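Local coordinates for conjugal transfer protein (Escherichia coli, PDB 5I97), which probably serves as the VirB8-type inner-membrane component of the type IV secretion channel used for conjugal transfer of plasmid pKM101, this chain being its VirB8 domain, at residues A[22-25]-A[29-32]; A[56-61]-A[141-146]; A[69-72]-A[77-80]; A[111-114]-A[119-122]. All coordinates share one frame; numbering follows the deposited sequence.

Four contacts in one VirB8 domain illustrate how local chemistry follows place in the fold. Contacts 1 and 2 are partly buried, whereas contacts 3 and 4 lie at the surface. Contacts 1, 3 and 4 join segments close in sequence; contact 2 joins helix 49-58 to helix 141-144, and contacts 3 and 4 fall within the loop it closes. Contacts 2 and 3 share the layer of short helices and touch where Gly57 CA meets Gln69 NE2 at 4.3 Å. Contact 2 is held by van der Waals packing without a hydrogen bond, contact 1 by a buried carboxylate, contact 3 by a backbone bond and an aromatic ring, and contact 4 by two salt bridges.

Contact 1. Residues A[22-25]-A[29-32]; sequences QTSY and IDKF
Ile29 meets Tyr25 with its two branches on different parts of the residue. Its CG2 methyl rests against Tyr25 CB at 3.8 Å and approaches the ring obliquely, while CD1 reaches the carbonyl of the same residue, 3.6 Å from Tyr25 O. The tyrosine ring itself leads away from the helix, to an edge-to-face meeting with Tyr134.

Asp30 follows, in the first turn of helix 27-42, and its carboxylate takes hold of the chain that leads into that helix. Each oxygen has its own donor: OD2 accepts Ser24 OG at 2.7 Å, and OD1 accepts Tyr25 N at 2.9 Å. Both donors come from the syn side, the hydroxyl standing 32° out of the carboxylate plane and the amide nearer to it. With CG anti to its own carbonyl carbon (chi1 -76°), the acid group reaches back to these donors. The hydroxyls of Tyr134 and Tyr132 add further bonds to OD1 and OD2, so the buried acid is gripped by four partners and ties loop, helix and strand 124-134 together. These bonds and the nearby helix start would be expected to stabilise its negative charge. Shortening Asp30 to an alanine is likely to leave Ser24 OG, Tyr25 N and both tyrosine hydroxyls without their acceptor and set the loop before the helix free to shift. Ser24 OG in turn accepts the amide of Gly26, an ST turn just ahead of the helix.

Contact 2. Residues A[56-61]-A[141-146]; sequences VGLMST and AEQRYV
Gln143 brings the flat group of this contact, its carboxamide, against the end of Leu58. The CD2 methyl of Leu58 lies 3.5 Å from Gln143 NE2 and also touches the aliphatic CG of the glutamine, so it meets the amide on the side away from OE1. That oxygen is turned back to the residue just ahead of its weakly bonded helical turn, accepting the backbone N of Asn140.

The other leucine methyl, CD1, touches Gln143 CA and CB and packs on Val146 CG1 at 4.0 Å. Leu58 crosses both side chains at about a right angle. Beside it, the extended chain of Met59 (chi2 172°) carries CE to within 3.6 Å of Val146 O, and CE also touches CG1 of that valine. Cutting Leu58 back to an alanine would probably open a gap between helix 49-58 and the turn 141-144, taking away the methyls that pack on Gln143 and Val146.

Met59, where the chain leaves helix 49-58, bonds through its backbone to Val153 of strand 151-160, so the junction lies beside the last strand. No hydrogen bond spans the segments, and methyl groups meet apolar and polar atoms alike, which implies that van der Waals fit, not directional bonding, probably governs the contact.

Contact 3. Residues A[69-72]-A[77-80]; sequences QSKF and GLDK
Lys71 and Leu78 supply the hydrogen bond across this contact, from Leu78 N to Lys71 O at 2.9 Å. The bond is bent, with 145° at the hydrogen, and the donor stands tilted from the carbonyl plane. The same oxygen is approached by Gly77 CA in a C-H...O contact of 3.5 Å, so two successive residues gather on one carbonyl. Gly77 fills the N-cap position of helix 78-82, and Leu78, the first helical residue, has its amide satisfied by a carbonyl from the start of the loop. Having no side chain lets Gly77 come close to the preceding backbone; a beta carbon there would run into Phe72 O.

In the VirB8 domain, a member of the NTF2 clan, this bond closes the short loop that carries the chain from helix 62-69 into helix 78-82.

Apolar packing centres on Phe72. Its CE1 lies 4.0 Å from Leu78 CB, and Leu78 CD2 reaches the same ring carbon and CZ. The leucine side chain comes to the ring obliquely. Elsewhere the ring meets Tyr53 edge to face and also touches Tyr68, which joins the turn to the helices before it, while the side chains of Leu78 and Asp79 touch Tyr44.

Two weaker polar approaches reach Phe72, one at its ring and one at its carbonyl. Asp79 OD1 stands at the ring edge, in its plane, 3.8 Å from Phe72 CD1, with carboxylate and ring planes 51° apart; an acid placed there is probably attracted by the slightly positive ring hydrogens. Lys80, bent at its last torsion (chi4 68°), brings NZ within 3.6 Å of Phe72 O.

Contact 4. Residues A[111-114]-A[119-122]; sequences VRRV and VDDQ
Arg113 and Asp120 form the straighter of two salt bridges, NH1 to OD1 at 3.0 Å with 167° at the hydrogen. The oxygen lies in the guanidinium plane at its edge, yet the donor meets the carboxylate from above its own plane. The bend of Arg113 at its second torsion (chi2 67°) folds the chain over the acid, bringing CD to 3.1 Å from Asp120 OD1.

Arg112 and Asp121 make the second bridge on the other side of the strand, NH1 to OD2 at 2.9 Å. Here the bond is more bent, and the acid oxygen is tilted from the guanidinium plane, although the donor arrives nearly along its C-O bond. Arg112 is extended from CG to NE, and its NE has a second acid, Glu86, so its charge is shared between strand 86-98 and the loop. Between the two bridges, Asp121 N donates to Arg112 O at 2.7 Å, fixing the backbones that present the two acids.

Packing fills in around these bonds. Val111 CG1 lies against Asp120 CB at 3.7 Å, and Val119 N stands over the centre of one face of the Arg113 guanidinium. Val114 CG2, by contrast, lies above the rim of one face of the Arg112 group, and touches Asp121 OD1 at 4.0 Å.

The contact closes the connection between antiparallel strands 103-114 and 124-134, at the surface. On its other flank strand 103-114 bonds to strand 86-98, Val111 with Arg89 and Arg113 with Thr87, so the loop is braced against a strand held in the sheet.

Contact 1. Residues A[22-25]-A[29-32]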
loop_
_atom_site.group_PDB
_atom_site.type_symbol
_atom_site.label_atom_id
_atom_site.label_comp_id
_atom_site.label_asym_id
_atom_site.label_seq_id
_atom_site.Cartn_x
_atom_site.Cartn_y
_atom_site.Cartn_z
ATOM N N GLN A 22 7.058 18.463 30.279
ATOM C CA GLN A 22 8.406 18.041 29.876
ATOM C C GLN A 22 8.819 18.419 28.482
ATOM O O GLN A 22 8.062 18.259 27.541
ATOM C CB GLN A 22 8.541 16.524 29.911
ATOM C CG GLN A 22 9.152 15.804 31.021
ATOM C CD GLN A 22 8.504 14.467 31.180
ATOM O OE1 GLN A 22 7.389 14.306 30.771
ATOM N NE2 GLN A 22 9.280 13.453 31.535
ATOM N N THR A 23 10.070 18.819 28.342
ATOM C CA THR A 23 10.637 19.018 27.037
ATOM C C THR A 23 10.850 17.687 26.309
ATOM O O THR A 23 10.476 17.560 25.147
ATOM C CB THR A 23 11.949 19.776 27.128
ATOM O OG1 THR A 23 11.700 21.069 27.687
ATOM C CG2 THR A 23 12.553 19.948 25.747
ATOM N N SER A 24 11.398 16.687 26.999
ATOM C CA SER A 24 11.695 15.414 26.350
ATOM C C SER A 24 11.275 14.207 27.165
ATOM O O SER A 24 11.058 14.292 28.363
ATOM C CB SER A 24 13.189 15.310 26.029
ATOM O OG SER A 24 13.524 13.997 25.623
ATOM N N TYR A 25 11.178 13.076 26.485
ATOM C CA TYR A 25 10.866 11.797 27.097
ATOM C C TYR A 25 11.904 10.756 26.717
ATOM O O TYR A 25 11.683 9.565 26.898
ATOM C CB TYR A 25 9.489 11.302 26.665
ATOM C CG TYR A 25 8.381 11.563 27.642
ATOM C CD1 TYR A 25 8.196 10.742 28.750
ATOM C CD2 TYR A 25 7.508 12.627 27.464
ATOM C CE1 TYR A 25 7.177 10.978 29.652
ATOM C CE2 TYR A 25 6.483 12.868 28.356
ATOM C CZ TYR A 25 6.321 12.037 29.448
ATOM O OH TYR A 25 5.303 12.282 30.347
ATOM N N ILE A 29 10.948 7.564 22.479
ATOM C CA ILE A 29 9.602 8.083 22.618
ATOM C C ILE A 29 9.419 9.386 21.850
ATOM O O ILE A 29 8.410 9.563 21.169
ATOM C CB ILE A 29 9.241 8.297 24.091
ATOM C CG1 ILE A 29 9.341 6.977 24.856
ATOM C CG2 ILE A 29 7.853 8.896 24.209
ATOM C CD1 ILE A 29 9.069 7.101 26.347
ATOM N N ASP A 30 10.387 10.292 21.966
ATOM C CA ASP A 30 10.369 11.548 21.224
ATOM C C ASP A 30 10.264 11.273 19.725
ATOM O O ASP A 30 9.451 11.869 19.033
ATOM C CB ASP A 30 11.622 12.371 21.492
ATOM C CG ASP A 30 11.605 13.047 22.835
ATOM O OD1 ASP A 30 10.703 12.753 23.637
ATOM O OD2 ASP A 30 12.505 13.873 23.086
ATOM N N LYS A 31 11.105 10.361 19.244
ATOM C CA LYS A 31 11.140 10.021 17.837
ATOM C C LYS A 31 9.794 9.458 17.395
ATOM O O LYS A 31 9.348 9.711 16.284
ATOM C CB LYS A 31 12.273 9.027 17.560
ATOM C CG LYS A 31 12.327 8.516 16.133
ATOM C CD LYS A 31 13.348 7.400 15.966
ATOM C CE LYS A 31 13.303 6.820 14.555
ATOM N NZ LYS A 31 14.269 5.696 14.391
ATOM N N PHE A 32 9.122 8.730 18.278
ATOM C CA PHE A 32 7.824 8.172 17.928
ATOM C C PHE A 32 6.795 9.254 17.624
ATOM O O PHE A 32 6.171 9.227 16.571
ATOM C CB PHE A 32 7.280 7.280 19.037
ATOM C CG PHE A 32 5.847 6.877 18.821
ATOM C CD1 PHE A 32 5.508 5.982 17.818
ATOM C CD2 PHE A 32 4.831 7.439 19.581
ATOM C CE1 PHE A 32 4.193 5.627 17.604
ATOM C CE2 PHE A 32 3.509 7.094 19.367
ATOM C CZ PHE A 32 3.188 6.185 18.380
#

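Contact 2. Residues A[56-61]-A[141-146]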
loop_
_atom_site.group_PDB
_atom_site.type_symbol
_atom_site.label_atom_id
_atom_site.label_comp_id
_atom_site.label_asym_id
_atom_site.label_seq_id
_atom_site.Cartn_x
_atom_site.Cartn_y
_atom_site.Cartn_z
ATOM N N VAL A 56 -3.149 16.079 14.332
ATOM C CA VAL A 56 -2.262 17.228 14.206
ATOM C C VAL A 56 -2.708 18.368 15.104
ATOM O O VAL A 56 -1.877 19.035 15.724
ATOM C CB VAL A 56 -2.191 17.724 12.756
ATOM C CG1 VAL A 56 -1.422 19.032 12.661
ATOM C CG2 VAL A 56 -1.577 16.657 11.875
ATOM N N GLY A 57 -4.021 18.567 15.191
ATOM C CA GLY A 57 -4.585 19.593 16.047
ATOM C C GLY A 57 -4.268 19.385 17.517
ATOM O O GLY A 57 -3.930 20.328 18.222
ATOM N N LEU A 58 -4.382 18.147 17.984
ATOM C CA LEU A 58 -4.114 17.840 19.383
ATOM C C LEU A 58 -2.626 17.912 19.708
ATOM O O LEU A 58 -2.254 18.126 20.848
ATOM C CB LEU A 58 -4.648 16.455 19.749
ATOM C CG LEU A 58 -6.156 16.252 19.634
ATOM C CD1 LEU A 58 -6.512 14.807 19.919
ATOM C CD2 LEU A 58 -6.884 17.182 20.595
ATOM N N MET A 59 -1.785 17.747 18.693
ATOM C CA MET A 59 -0.351 17.694 18.897
ATOM C C MET A 59 0.331 18.976 18.474
ATOM O O MET A 59 1.514 18.968 18.161
ATOM C CB MET A 59 0.254 16.518 18.139
ATOM C CG MET A 59 -0.242 15.170 18.598
ATOM S SD MET A 59 0.341 13.875 17.508
ATOM C CE MET A 59 -0.613 12.495 18.116
ATOM N N SER A 60 -0.409 20.078 18.464
ATOM C CA SER A 60 0.165 21.345 18.046
ATOM C C SER A 60 -0.203 22.427 19.045
ATOM O O SER A 60 -1.255 22.363 19.663
ATOM C CB SER A 60 -0.343 21.758 16.651
ATOM O OG SER A 60 -0.240 20.727 15.685
ATOM N N THR A 61 0.657 23.429 19.179
ATOM C CA THR A 61 0.277 24.649 19.851
ATOM C C THR A 61 -0.755 25.338 18.962
ATOM O O THR A 61 -0.798 25.098 17.757
ATOM C CB THR A 61 1.473 25.584 20.104
ATOM O OG1 THR A 61 2.091 25.920 18.861
ATOM C CG2 THR A 61 2.502 24.925 21.021
ATOM N N ALA A 141 -11.115 12.024 27.302
ATOM C CA ALA A 141 -10.855 10.627 26.957
ATOM C C ALA A 141 -10.432 10.402 25.509
ATOM O O ALA A 141 -9.670 9.480 25.214
ATOM C CB ALA A 141 -12.092 9.795 27.255
ATOM N N GLU A 142 -10.929 11.237 24.609
ATOM C CA GLU A 142 -10.712 11.017 23.190
ATOM C C GLU A 142 -9.353 11.564 22.786
ATOM O O GLU A 142 -8.697 11.018 21.916
ATOM C CB GLU A 142 -11.833 11.688 22.404
ATOM C CG GLU A 142 -13.130 10.893 22.435
ATOM C CD GLU A 142 -14.197 11.453 21.524
ATOM O OE1 GLU A 142 -14.059 12.614 21.085
ATOM O OE2 GLU A 142 -15.218 10.762 21.319
ATOM N N GLN A 143 -8.935 12.640 23.444
ATOM C CA GLN A 143 -7.593 13.188 23.284
ATOM C C GLN A 143 -6.556 12.320 23.977
ATOM O O GLN A 143 -5.444 12.146 23.489
ATOM C CB GLN A 143 -7.526 14.584 23.876
ATOM C CG GLN A 143 -8.747 15.418 23.615
ATOM C CD GLN A 143 -8.662 16.748 24.314
ATOM O OE1 GLN A 143 -8.506 16.808 25.527
ATOM N NE2 GLN A 143 -8.740 17.832 23.543
ATOM N N ARG A 144 -6.925 11.824 25.155
ATOM C CA ARG A 144 -6.091 10.912 25.929
ATOM C C ARG A 144 -5.721 9.654 25.157
ATOM O O ARG A 144 -4.650 9.094 25.350
ATOM C CB ARG A 144 -6.787 10.545 27.237
ATOM C CG ARG A 144 -6.227 11.302 28.440
ATOM C CD ARG A 144 -7.190 11.284 29.619
ATOM N NE ARG A 144 -7.582 9.934 30.029
ATOM C CZ ARG A 144 -6.740 8.956 30.365
ATOM N NH1 ARG A 144 -5.428 9.156 30.376
ATOM N NH2 ARG A 144 -7.218 7.769 30.717
ATOM N N TYR A 145 -6.607 9.229 24.268
ATOM C CA TYR A 145 -6.423 8.008 23.497
ATOM C C TYR A 145 -5.596 8.286 22.246
ATOM O O TYR A 145 -5.249 7.377 21.506
ATOM C CB TYR A 145 -7.801 7.442 23.132
ATOM C CG TYR A 145 -7.867 6.161 22.312
ATOM C CD1 TYR A 145 -7.830 4.912 22.921
ATOM C CD2 TYR A 145 -8.037 6.208 20.935
ATOM C CE1 TYR A 145 -7.931 3.740 22.170
ATOM C CE2 TYR A 145 -8.129 5.048 20.182
ATOM C CZ TYR A 145 -8.082 3.819 20.802
ATOM O OH TYR A 145 -8.173 2.667 20.046
ATOM N N VAL A 146 -5.261 9.555 22.039
ATOM C CA VAL A 146 -4.557 10.002 20.840
ATOM C C VAL A 146 -3.230 10.640 21.203
ATOM O O VAL A 146 -2.212 10.374 20.572
ATOM C CB VAL A 146 -5.402 10.995 20.013
ATOM C CG1 VAL A 146 -4.619 11.501 18.832
ATOM C CG2 VAL A 146 -6.660 10.321 19.527
#

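Contact 3. Residues A[69-72]-A[77-80]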
loop_
_atom_site.group_PDB
_atom_site.type_symbol
_atom_site.label_atom_id
_atom_site.label_comp_id
_atom_site.label_asym_id
_atom_site.label_seq_id
_atom_site.Cartn_x
_atom_site.Cartn_y
_atom_site.Cartn_z
ATOM N N GLN A 69 -4.484 24.160 9.916
ATOM C CA GLN A 69 -5.917 24.034 9.689
ATOM C C GLN A 69 -6.421 24.984 8.616
ATOM O O GLN A 69 -7.536 24.842 8.130
ATOM C CB GLN A 69 -6.674 24.277 10.994
ATOM C CG GLN A 69 -6.273 23.337 12.117
ATOM C CD GLN A 69 -6.852 23.727 13.456
ATOM O OE1 GLN A 69 -7.292 24.853 13.646
ATOM N NE2 GLN A 69 -6.870 22.785 14.391
ATOM N N SER A 70 -5.574 25.932 8.242
ATOM C CA SER A 70 -5.907 26.940 7.256
ATOM C C SER A 70 -6.265 26.337 5.895
ATOM O O SER A 70 -7.240 26.738 5.271
ATOM C CB SER A 70 -4.742 27.921 7.124
ATOM O OG SER A 70 -4.856 28.703 5.954
ATOM N N LYS A 71 -5.467 25.374 5.448
ATOM C CA LYS A 71 -5.649 24.746 4.143
ATOM C C LYS A 71 -6.936 23.928 4.051
ATOM O O LYS A 71 -7.341 23.543 2.955
ATOM C CB LYS A 71 -4.443 23.873 3.792
ATOM C CG LYS A 71 -4.044 22.878 4.852
ATOM C CD LYS A 71 -2.691 22.254 4.548
ATOM C CE LYS A 71 -2.454 22.108 3.052
ATOM N NZ LYS A 71 -1.094 21.579 2.724
ATOM N N PHE A 72 -7.568 23.657 5.193
ATOM C CA PHE A 72 -8.737 22.784 5.240
ATOM C C PHE A 72 -10.012 23.585 5.377
ATOM O O PHE A 72 -11.099 23.040 5.536
ATOM C CB PHE A 72 -8.641 21.789 6.402
ATOM C CG PHE A 72 -7.558 20.771 6.238
ATOM C CD1 PHE A 72 -7.777 19.636 5.483
ATOM C CD2 PHE A 72 -6.330 20.946 6.834
ATOM C CE1 PHE A 72 -6.789 18.707 5.313
ATOM C CE2 PHE A 72 -5.340 20.017 6.673
ATOM C CZ PHE A 72 -5.569 18.894 5.916
ATOM N N GLY A 77 -11.308 23.891 0.797
ATOM C CA GLY A 77 -10.579 23.125 1.784
ATOM C C GLY A 77 -10.012 21.902 1.098
ATOM O O GLY A 77 -10.673 21.313 0.253
ATOM N N LEU A 78 -8.806 21.515 1.487
ATOM C CA LEU A 78 -8.054 20.478 0.791
ATOM C C LEU A 78 -8.879 19.221 0.555
ATOM O O LEU A 78 -8.919 18.707 -0.556
ATOM C CB LEU A 78 -6.790 20.122 1.581
ATOM C CG LEU A 78 -5.792 19.198 0.883
ATOM C CD1 LEU A 78 -5.160 19.899 -0.306
ATOM C CD2 LEU A 78 -4.725 18.679 1.837
ATOM N N ASP A 79 -9.561 18.746 1.589
ATOM C CA ASP A 79 -10.338 17.522 1.453
ATOM C C ASP A 79 -11.573 17.736 0.573
ATOM O O ASP A 79 -12.066 16.795 -0.051
ATOM C CB ASP A 79 -10.754 16.975 2.825
ATOM C CG ASP A 79 -11.549 17.968 3.634
ATOM O OD1 ASP A 79 -11.136 19.142 3.734
ATOM O OD2 ASP A 79 -12.613 17.579 4.154
ATOM N N LYS A 80 -12.065 18.969 0.507
ATOM C CA LYS A 80 -13.231 19.237 -0.313
ATOM C C LYS A 80 -12.848 19.303 -1.776
ATOM O O LYS A 80 -13.656 18.984 -2.633
ATOM C CB LYS A 80 -13.919 20.544 0.104
ATOM C CG LYS A 80 -14.384 20.573 1.544
ATOM C CD LYS A 80 -15.118 21.868 1.865
ATOM C CE LYS A 80 -15.518 21.930 3.332
ATOM N NZ LYS A 80 -14.339 22.062 4.242
#

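Contact 4. Residues A[111-114]-A[119-122]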
loop_
_atom_site.group_PDB
_atom_site.type_symbol
_atom_site.label_atom_id
_atom_site.label_comp_id
_atom_site.label_asym_id
_atom_site.label_seq_id
_atom_site.Cartn_x
_atom_site.Cartn_y
_atom_site.Cartn_z
ATOM N N VAL A 111 5.458 10.159 -1.567
ATOM C CA VAL A 111 5.103 9.590 -2.861
ATOM C C VAL A 111 3.635 9.882 -3.130
ATOM O O VAL A 111 2.752 9.350 -2.463
ATOM C CB VAL A 111 5.344 8.070 -2.920
ATOM C CG1 VAL A 111 4.837 7.505 -4.241
ATOM C CG2 VAL A 111 6.818 7.754 -2.742
ATOM N N ARG A 112 3.379 10.772 -4.078
ATOM C CA ARG A 112 2.003 11.136 -4.405
ATOM C C ARG A 112 1.455 10.246 -5.511
ATOM O O ARG A 112 2.161 9.925 -6.472
ATOM C CB ARG A 112 1.920 12.604 -4.806
ATOM C CG ARG A 112 0.567 13.065 -5.286
ATOM C CD ARG A 112 0.613 14.546 -5.511
ATOM N NE ARG A 112 -0.653 15.052 -6.003
ATOM C CZ ARG A 112 -0.902 15.310 -7.280
ATOM N NH1 ARG A 112 0.036 15.099 -8.188
ATOM N NH2 ARG A 112 -2.091 15.772 -7.640
ATOM N N ARG A 113 0.175 9.916 -5.428
ATOM C CA ARG A 113 -0.419 9.117 -6.474
ATOM C C ARG A 113 -1.781 9.667 -6.877
ATOM O O ARG A 113 -2.702 9.748 -6.066
ATOM C CB ARG A 113 -0.561 7.674 -5.986
ATOM C CG ARG A 113 -1.479 6.807 -6.818
ATOM C CD ARG A 113 -0.883 6.583 -8.198
ATOM N NE ARG A 113 -1.730 5.742 -9.034
ATOM C CZ ARG A 113 -1.577 4.430 -9.162
ATOM N NH1 ARG A 113 -0.638 3.803 -8.474
ATOM N NH2 ARG A 113 -2.386 3.740 -9.953
ATOM N N VAL A 114 -1.898 10.033 -8.145
ATOM C CA VAL A 114 -3.157 10.501 -8.704
ATOM C C VAL A 114 -3.905 9.269 -9.187
ATOM O O VAL A 114 -3.355 8.484 -9.945
ATOM C CB VAL A 114 -2.928 11.481 -9.842
ATOM C CG1 VAL A 114 -4.227 12.155 -10.224
ATOM C CG2 VAL A 114 -1.888 12.516 -9.436
ATOM N N VAL A 119 0.621 4.986 -12.687
ATOM C CA VAL A 119 1.806 4.939 -11.824
ATOM C C VAL A 119 1.769 6.017 -10.742
ATOM O O VAL A 119 1.072 7.023 -10.892
ATOM C CB VAL A 119 3.099 5.091 -12.619
ATOM C CG1 VAL A 119 3.291 3.878 -13.497
ATOM C CG2 VAL A 119 3.053 6.349 -13.449
ATOM N N ASP A 120 2.526 5.806 -9.665
ATOM C CA ASP A 120 2.733 6.827 -8.638
ATOM C C ASP A 120 3.579 7.948 -9.229
ATOM O O ASP A 120 4.316 7.717 -10.166
ATOM C CB ASP A 120 3.460 6.246 -7.419
ATOM C CG ASP A 120 2.699 5.124 -6.752
ATOM O OD1 ASP A 120 1.460 5.097 -6.847
ATOM O OD2 ASP A 120 3.344 4.242 -6.148
ATOM N N ASP A 121 3.480 9.159 -8.687
ATOM C CA ASP A 121 4.388 10.234 -9.088
ATOM C C ASP A 121 5.805 9.924 -8.580
ATOM O O ASP A 121 6.003 8.980 -7.819
ATOM C CB ASP A 121 3.954 11.595 -8.522
ATOM C CG ASP A 121 2.559 12.021 -8.958
ATOM O OD1 ASP A 121 1.920 11.333 -9.790
ATOM O OD2 ASP A 121 2.104 13.065 -8.444
ATOM N N GLN A 122 6.764 10.762 -8.965
ATOM C CA GLN A 122 8.144 10.641 -8.529
ATOM C C GLN A 122 8.307 11.154 -7.100
ATOM O O GLN A 122 7.676 12.146 -6.718
ATOM C CB GLN A 122 9.073 11.421 -9.457
ATOM C CG GLN A 122 9.123 10.897 -10.878
ATOM C CD GLN A 122 9.726 9.505 -10.949
ATOM O OE1 GLN A 122 9.016 8.499 -10.956
ATOM N NE2 GLN A 122 11.050 9.444 -10.975
#